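Local coordinates for chemotaxis protein motB (Helicobacter pylori, PDB 3CYP) that probably helps form the stator of the bacterial flagellar motor and fastens it to the cell wall through this OmpA-like C-terminal domain, at residues K32-K35 with R36-I39; Y76-P80 with N81-F85. All blocks are in the same frame, centred on the assembly; numbering follows the deposited sequence. Where two conformers were deposited one is given.

Contact 1: residues K32-K35 with R36-I39; sequences KLPK and RVHI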
# COMPACT_ATOMS: atom_id res chain seq x y z
N LYS B 32 -18.21 -7.53 0.26
CA LYS B 32 -19.43 -7.89 -0.48
C LYS B 32 -19.33 -7.57 -1.97
O LYS B 32 -20.16 -8.04 -2.76
CB LYS B 32 -20.64 -7.15 0.11
CG LYS B 32 -20.98 -7.56 1.54
CD LYS B 32 -22.18 -6.82 2.03
CE LYS B 32 -22.40 -7.08 3.53
NZ LYS B 32 -23.03 -8.38 3.75
N LEU B 33 -18.35 -6.75 -2.33
CA LEU B 33 -18.25 -6.24 -3.72
C LEU B 33 -17.76 -7.30 -4.69
O LEU B 33 -17.07 -8.26 -4.32
CB LEU B 33 -17.27 -5.05 -3.81
CG LEU B 33 -17.58 -3.88 -2.91
CD1 LEU B 33 -16.58 -2.75 -3.11
CD2 LEU B 33 -19.02 -3.37 -3.05
N PRO B 34 -18.07 -7.10 -5.99
CA PRO B 34 -17.48 -7.92 -7.03
C PRO B 34 -15.97 -7.92 -6.93
O PRO B 34 -15.38 -6.86 -6.66
CB PRO B 34 -17.97 -7.25 -8.31
CG PRO B 34 -19.21 -6.60 -7.97
CD PRO B 34 -18.96 -6.08 -6.55
N LYS B 35 -15.35 -9.07 -7.18
CA LYS B 35 -13.91 -9.22 -7.11
C LYS B 35 -13.15 -8.28 -8.02
O LYS B 35 -12.02 -7.92 -7.71
CB LYS B 35 -13.51 -10.65 -7.48
CG LYS B 35 -13.93 -11.69 -6.49
CD LYS B 35 -13.52 -13.10 -6.95
CE LYS B 35 -14.09 -13.50 -8.32
NZ LYS B 35 -15.51 -13.94 -8.27
N ARG B 36 -13.78 -7.85 -9.12
CA ARG B 36 -13.09 -6.97 -10.06
C ARG B 36 -13.05 -5.52 -9.59
O ARG B 36 -12.40 -4.69 -10.24
CB ARG B 36 -13.68 -7.09 -11.48
CG ARG B 36 -13.23 -8.35 -12.16
CD ARG B 36 -14.00 -8.62 -13.47
NE ARG B 36 -13.89 -7.55 -14.45
CZ ARG B 36 -14.88 -6.73 -14.80
NH1 ARG B 36 -16.07 -6.78 -14.19
NH2 ARG B 36 -14.66 -5.82 -15.74
N VAL B 37 -13.76 -5.21 -8.52
CA VAL B 37 -13.79 -3.85 -7.99
C VAL B 37 -12.58 -3.75 -7.02
O VAL B 37 -12.40 -4.57 -6.09
CB VAL B 37 -15.12 -3.51 -7.22
CG1 VAL B 37 -15.01 -2.13 -6.52
CG2 VAL B 37 -16.36 -3.60 -8.17
N HIS B 38 -11.76 -2.73 -7.22
CA HIS B 38 -10.66 -2.44 -6.32
C HIS B 38 -10.90 -1.11 -5.60
O HIS B 38 -11.79 -0.32 -5.97
CB HIS B 38 -9.34 -2.44 -7.07
CG HIS B 38 -8.88 -3.81 -7.49
ND1 HIS B 38 -7.55 -4.15 -7.52
CD2 HIS B 38 -9.57 -4.89 -7.92
CE1 HIS B 38 -7.44 -5.43 -7.89
NE2 HIS B 38 -8.64 -5.89 -8.16
N ILE B 39 -10.15 -0.93 -4.52
CA ILE B 39 -10.31 0.18 -3.59
C ILE B 39 -8.97 0.89 -3.44
O ILE B 39 -7.96 0.24 -3.18
CB ILE B 39 -10.72 -0.38 -2.22
CG1 ILE B 39 -12.06 -1.12 -2.34
CG2 ILE B 39 -10.67 0.72 -1.12
CD1 ILE B 39 -13.18 -0.25 -2.54
O HOH W 1 -9.44 -8.36 -8.90
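Val37 meets Leu33 and Pro34 across a type I beta turn running from Pro34 to Val37. The turn is closed by one backbone hydrogen bond, Val37 N to Pro34 O at 3.0 Å, with an N-H...O angle of 160°. Followed outward, the Val37 side chain begins with CB, which sits 3.4 Å from Pro34 O, the same oxygen that accepts the turn bond. From there the two branches part. CG1 extends opposite the backbone N (chi1 172°) and meets Leu33 CD1 at 3.8 Å, the two side chains crossing at a slant. CG2 lies alongside the proline ring instead, 3.9 Å from Pro34 CD, and both side chains point the same way. A looser apolar touch, Leu33 CD1 to Ile39 CD1 at 4.3 Å, carries the patch into strand 38-44.

Next to the turn bond, the Lys35 carbonyl and the following His38 are linked by a water. It lies 2.9 Å from Lys35 O, donates to that carbonyl and also hydrogen-bonds His38 NE2, 2.7 Å away in the plane of the imidazole at its edge. Arg36 turns its guanidinium to Asp116 in a salt bridge. Beyond the segments, Ile123 of helix 117-131 packs on Val37, while Phe113 of strand 108-114 packs on Leu33.

This is the connection from helix 17-30 into strand 38-44 of the OmpA-like domain. Its chemistry implies a division of labour: methyl groups face inward against the sheet and the C-terminal helix, while the midturn carbonyl of Lys35 is satisfied by water.

Contact 2: residues Y76-P80 with N81-F85; sequences YGVNP and NQLSF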
# COMPACT_ATOMS: atom_id res chain seq x y z
N TYR B 76 -9.46 -6.24 9.07
CA TYR B 76 -10.87 -6.60 9.05
C TYR B 76 -11.25 -7.55 7.89
O TYR B 76 -12.45 -7.86 7.70
CB TYR B 76 -11.70 -5.35 9.03
CG TYR B 76 -11.81 -4.57 10.35
CD1 TYR B 76 -11.51 -3.21 10.43
CD2 TYR B 76 -12.29 -5.20 11.49
CE1 TYR B 76 -11.68 -2.48 11.65
CE2 TYR B 76 -12.47 -4.50 12.67
CZ TYR B 76 -12.18 -3.15 12.74
OH TYR B 76 -12.38 -2.50 13.95
N GLY B 77 -10.25 -8.02 7.13
CA GLY B 77 -10.45 -9.08 6.20
C GLY B 77 -10.51 -8.69 4.74
O GLY B 77 -10.76 -9.54 3.91
N VAL B 78 -10.24 -7.43 4.42
CA VAL B 78 -10.22 -7.04 3.00
C VAL B 78 -8.99 -7.66 2.37
O VAL B 78 -7.89 -7.62 2.92
CB VAL B 78 -10.28 -5.53 2.79
CG1 VAL B 78 -10.17 -5.20 1.23
CG2 VAL B 78 -11.55 -4.99 3.36
N ASN B 79 -9.19 -8.22 1.18
CA ASN B 79 -8.10 -8.85 0.45
C ASN B 79 -7.08 -7.75 -0.01
O ASN B 79 -7.49 -6.80 -0.65
CB ASN B 79 -8.70 -9.55 -0.76
CG ASN B 79 -9.41 -10.87 -0.41
OD1 ASN B 79 -9.13 -11.51 0.61
ND2 ASN B 79 -10.36 -11.27 -1.26
N PRO B 80 -5.79 -7.88 0.37
CA PRO B 80 -4.77 -6.95 -0.13
C PRO B 80 -4.75 -6.80 -1.65
O PRO B 80 -4.47 -5.71 -2.16
CB PRO B 80 -3.48 -7.60 0.34
CG PRO B 80 -3.84 -8.25 1.60
CD PRO B 80 -5.20 -8.81 1.35
N ASN B 81 -5.08 -7.87 -2.37
CA ASN B 81 -5.18 -7.74 -3.83
C ASN B 81 -6.16 -6.66 -4.31
O ASN B 81 -5.95 -6.11 -5.41
CB ASN B 81 -5.53 -9.07 -4.49
CG ASN B 81 -5.36 -9.03 -5.99
OD1 ASN B 81 -4.27 -8.74 -6.47
ND2 ASN B 81 -6.43 -9.30 -6.73
N GLN B 82 -7.19 -6.33 -3.53
CA GLN B 82 -8.16 -5.34 -3.93
C GLN B 82 -7.80 -3.93 -3.41
O GLN B 82 -8.53 -2.98 -3.68
CB GLN B 82 -9.53 -5.71 -3.42
CG GLN B 82 -10.27 -6.73 -4.29
CD GLN B 82 -11.53 -7.15 -3.61
OE1 GLN B 82 -11.48 -7.79 -2.55
NE2 GLN B 82 -12.66 -6.71 -4.13
N LEU B 83 -6.66 -3.80 -2.72
CA LEU B 83 -6.31 -2.54 -2.07
C LEU B 83 -5.04 -1.87 -2.58
O LEU B 83 -4.09 -2.54 -3.02
CB LEU B 83 -6.15 -2.76 -0.56
CG LEU B 83 -7.44 -2.87 0.21
CD1 LEU B 83 -7.12 -3.46 1.59
CD2 LEU B 83 -8.14 -1.50 0.34
N SER B 84 -5.03 -0.55 -2.50
CA SER B 84 -3.84 0.28 -2.67
C SER B 84 -4.05 1.53 -1.83
O SER B 84 -5.17 1.80 -1.40
CB SER B 84 -3.66 0.64 -4.13
OG SER B 84 -4.71 1.41 -4.62
N PHE B 85 -2.97 2.27 -1.62
CA PHE B 85 -3.06 3.58 -0.95
C PHE B 85 -2.30 4.65 -1.71
O PHE B 85 -1.32 4.34 -2.43
CB PHE B 85 -2.61 3.52 0.50
CG PHE B 85 -1.10 3.47 0.70
CD1 PHE B 85 -0.41 2.25 0.58
CD2 PHE B 85 -0.38 4.63 0.98
CE1 PHE B 85 0.97 2.20 0.79
CE2 PHE B 85 1.01 4.57 1.16
CZ PHE B 85 1.66 3.35 1.06
O HOH W 2 -11.92 -8.19 0.09
O HOH W 3 -11.91 -10.22 -3.06
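Gln82 OE1 reaches back to the backbone of Asn79 through a water rather than directly: the water donates to OE1 at 2.7 Å and accepts from Asn79 N at 2.9 Å. A second water bridge, from Gln82 OE1 to Asn79 ND2, is doubtful because it is very short and Asn79 was modelled in two conformers. The direct approach between the side chains is wider, Gln82 OE1 to Asn79 CB at 3.7 Å. At the same time Gln82 NE2 is hydrogen-bonded to Val37 O, so both ends of the amide have partners and its rotation is well defined.

Two successive i to i+3 bonds make a short 3-10 turn: Gln82 N to Asn79 O at 2.9 Å (154° at the hydrogen) and Leu83 N to Pro80 O at 3.0 Å (161°). Upstream, Gly77, with positive phi, is the C-prime residue of a Schellman motif ending helix 58-75; its N bonds to Ile74 O and Val78 N to Leu73 O. The segment is the return leg of the beta-alpha-beta unit in which parallel neighbours 38-44 and 83-87 are joined through that helix, within the OmpA-like fold.

Val78 and Leu83 cross at about a right angle. Val78 CG1, set opposite its backbone N (chi1 177°), meets Leu83 CD1 at 3.5 Å. Ile30 packs on Val78, and Leu73 and Met70 on Leu83; Asn64 of the second subunit also packs on Pro80.

Overall arrangement
Both contacts are turns that carry the chain from a helix into a strand, one after the other in sequence, with centres about 10 Å apart. They deliver parallel neighbours, strands 38-44 and 83-87, and meet directly: Ile39 N lies 2.7 Å from Gln82 O, a probable hydrogen bond. Contact 1 is only partly buried, with charged residues at its surface and its methyl groups turned to the sheet and helix 117-131. Contact 2 is buried, its apolar pair lodged against helices 17-30 and 58-75, and the second subunit packs on it, whereas no other chain of the assembly touches contact 1. Bridging water serves both, at an imidazole in contact 1 and at a side-chain amide in contact 2.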